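Local coordinates for immunity 23 family protein (Burkholderia dolosa AU0158, PDB 5FFP), which probably acts as the immunity protein of a contact-dependent growth inhibition system, neutralising the cognate CdiA toxin so that the producing cells are protected, at residues G27-F32 with A102-D107. Sequence-based numbering, arbitrary orientation.
Sequences GCLGYF and AESLSD
Leu105, on the first turn of helix 103-108, reaches across to strand 26-33 and fills the angle between Leu29 and Tyr31, two residues on the same face of the strand. From CB, which points toward the strand, the chain runs to Leu105 CG, set anti to the carbonyl carbon (chi1 -63°), 4.1 Å from Leu29 CD2. There it forks. Leu105 CD2 comes to rest 4.0 Å from Leu29 O, whereas Leu105 CD1 settles over the Tyr31 ring in a CH-pi contact, 3.7 Å from the centroid and only 8° off the normal. Leu105 CD1 also touches Leu29 CD2 at 3.9 Å, the two leucine side chains crossing nearly at right angles. Leu29 CD2 in turn meets CB of Ala102, the N-cap residue, at 3.9 Å. Beyond this apolar cluster the polar ends have partners elsewhere: Tyr31 OH hydrogen-bonds to Val100 O and Ser104 OG to Asp48 OD2. The contact is a buried, mainly apolar packing of a short helix against an antiparallel sheet, the axes of segments 27-32 and 103-107 crossing at -81°. Strand 26-33 runs between strands 9-15 and 36-44, Phe9 meets the Tyr31 ring edge-to-face, and helix 45-52 adds Asp48 beside Leu29 and Leu52 beside Tyr31.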
loop_
_atom_site.group_PDB
_atom_site.type_symbol
_atom_site.label_atom_id
_atom_site.label_comp_id
_atom_site.label_asym_id
_atom_site.label_seq_id
_atom_site.Cartn_x
_atom_site.Cartn_y
_atom_site.Cartn_z
ATOM N N GLY A 27 23.698 1.462 -16.297
ATOM C CA GLY A 27 23.918 2.741 -16.960
ATOM C C GLY A 27 22.906 3.805 -16.577
ATOM O O GLY A 27 22.577 3.964 -15.399
ATOM N N CYS A 28 22.400 4.540 -17.563
ATOM C CA CYS A 28 21.595 5.746 -17.304
ATOM C C CYS A 28 20.239 5.670 -17.952
ATOM O O CYS A 28 20.065 5.038 -19.017
ATOM C CB CYS A 28 22.319 6.978 -17.807
ATOM S SG CYS A 28 23.906 7.260 -16.971
ATOM N N LEU A 29 19.270 6.275 -17.259
ATOM C CA LEU A 29 17.914 6.337 -17.737
ATOM C C LEU A 29 17.271 7.628 -17.272
ATOM O O LEU A 29 17.426 8.048 -16.123
ATOM C CB LEU A 29 17.106 5.167 -17.229
ATOM C CG LEU A 29 15.703 5.100 -17.791
ATOM C CD1 LEU A 29 15.303 3.663 -18.040
ATOM C CD2 LEU A 29 14.720 5.750 -16.865
ATOM N N GLY A 30 16.612 8.294 -18.211
ATOM C CA GLY A 30 15.957 9.548 -17.908
ATOM C C GLY A 30 14.682 9.628 -18.691
ATOM O O GLY A 30 14.563 9.000 -19.722
ATOM N N TYR A 31 13.744 10.375 -18.159
ATOM C CA TYR A 31 12.509 10.774 -18.819
ATOM C C TYR A 31 12.656 12.283 -19.127
ATOM O O TYR A 31 12.990 13.087 -18.222
ATOM C CB TYR A 31 11.330 10.623 -17.862
ATOM C CG TYR A 31 10.749 9.256 -17.649
ATOM C CD1 TYR A 31 11.360 8.098 -18.118
ATOM C CD2 TYR A 31 9.613 9.119 -16.917
ATOM C CE1 TYR A 31 10.818 6.849 -17.895
ATOM C CE2 TYR A 31 9.073 7.878 -16.680
ATOM C CZ TYR A 31 9.693 6.744 -17.168
ATOM O OH TYR A 31 9.106 5.518 -16.922
ATOM N N PHE A 32 12.441 12.657 -20.385
ATOM C CA PHE A 32 12.188 14.064 -20.756
ATOM C C PHE A 32 10.673 14.287 -20.719
ATOM O O PHE A 32 9.906 13.528 -21.306
ATOM C CB PHE A 32 12.606 14.370 -22.187
ATOM C CG PHE A 32 14.054 14.597 -22.375
ATOM C CD1 PHE A 32 14.594 15.833 -22.154
ATOM C CD2 PHE A 32 14.855 13.589 -22.861
ATOM C CE1 PHE A 32 15.949 16.044 -22.341
ATOM C CE2 PHE A 32 16.206 13.772 -23.049
ATOM C CZ PHE A 32 16.761 15.009 -22.797
ATOM N N ALA A 102 10.029 4.628 -13.924
ATOM C CA ALA A 102 10.968 3.542 -13.843
ATOM C C ALA A 102 11.424 3.435 -12.399
ATOM O O ALA A 102 11.334 4.417 -11.660
ATOM C CB ALA A 102 12.140 3.817 -14.752
ATOM N N GLU A 103 11.897 2.246 -12.001
ATOM C CA GLU A 103 12.344 1.971 -10.621
ATOM C C GLU A 103 13.563 2.796 -10.237
ATOM O O GLU A 103 13.669 3.254 -9.107
ATOM C CB GLU A 103 12.709 0.476 -10.393
ATOM C CG GLU A 103 11.535 -0.482 -10.223
ATOM C CD GLU A 103 11.943 -1.939 -9.893
ATOM O OE1 GLU A 103 11.208 -2.884 -10.291
ATOM O OE2 GLU A 103 12.996 -2.150 -9.232
ATOM N N SER A 104 14.498 2.974 -11.163
ATOM C CA SER A 104 15.672 3.777 -10.847
ATOM C C SER A 104 15.210 5.182 -10.476
ATOM O O SER A 104 15.751 5.773 -9.551
ATOM C CB SER A 104 16.696 3.766 -11.992
ATOM O OG SER A 104 16.086 3.992 -13.250
ATOM N N LEU A 105 14.191 5.694 -11.178
ATOM C CA LEU A 105 13.705 7.054 -10.926
ATOM C C LEU A 105 12.937 7.160 -9.608
ATOM O O LEU A 105 13.249 8.011 -8.795
ATOM C CB LEU A 105 12.857 7.579 -12.087
ATOM C CG LEU A 105 13.584 7.733 -13.425
ATOM C CD1 LEU A 105 12.556 8.004 -14.525
ATOM C CD2 LEU A 105 14.620 8.847 -13.369
ATOM N N SER A 106 11.964 6.282 -9.385
ATOM C CA SER A 106 11.319 6.148 -8.056
ATOM C C SER A 106 12.282 6.038 -6.899
ATOM O O SER A 106 12.057 6.604 -5.828
ATOM C CB SER A 106 10.524 4.839 -7.992
ATOM O OG SER A 106 9.465 4.806 -8.917
ATOM N N ASP A 107 13.328 5.244 -7.097
ATOM C CA ASP A 107 14.230 4.936 -6.019
ATOM C C ASP A 107 15.066 6.147 -5.634
ATOM O O ASP A 107 15.520 6.260 -4.500
ATOM C CB ASP A 107 15.081 3.698 -6.362
ATOM C CG ASP A 107 14.314 2.354 -6.091
ATOM O OD1 ASP A 107 13.084 2.397 -5.868
ATOM O OD2 ASP A 107 14.949 1.267 -6.105
#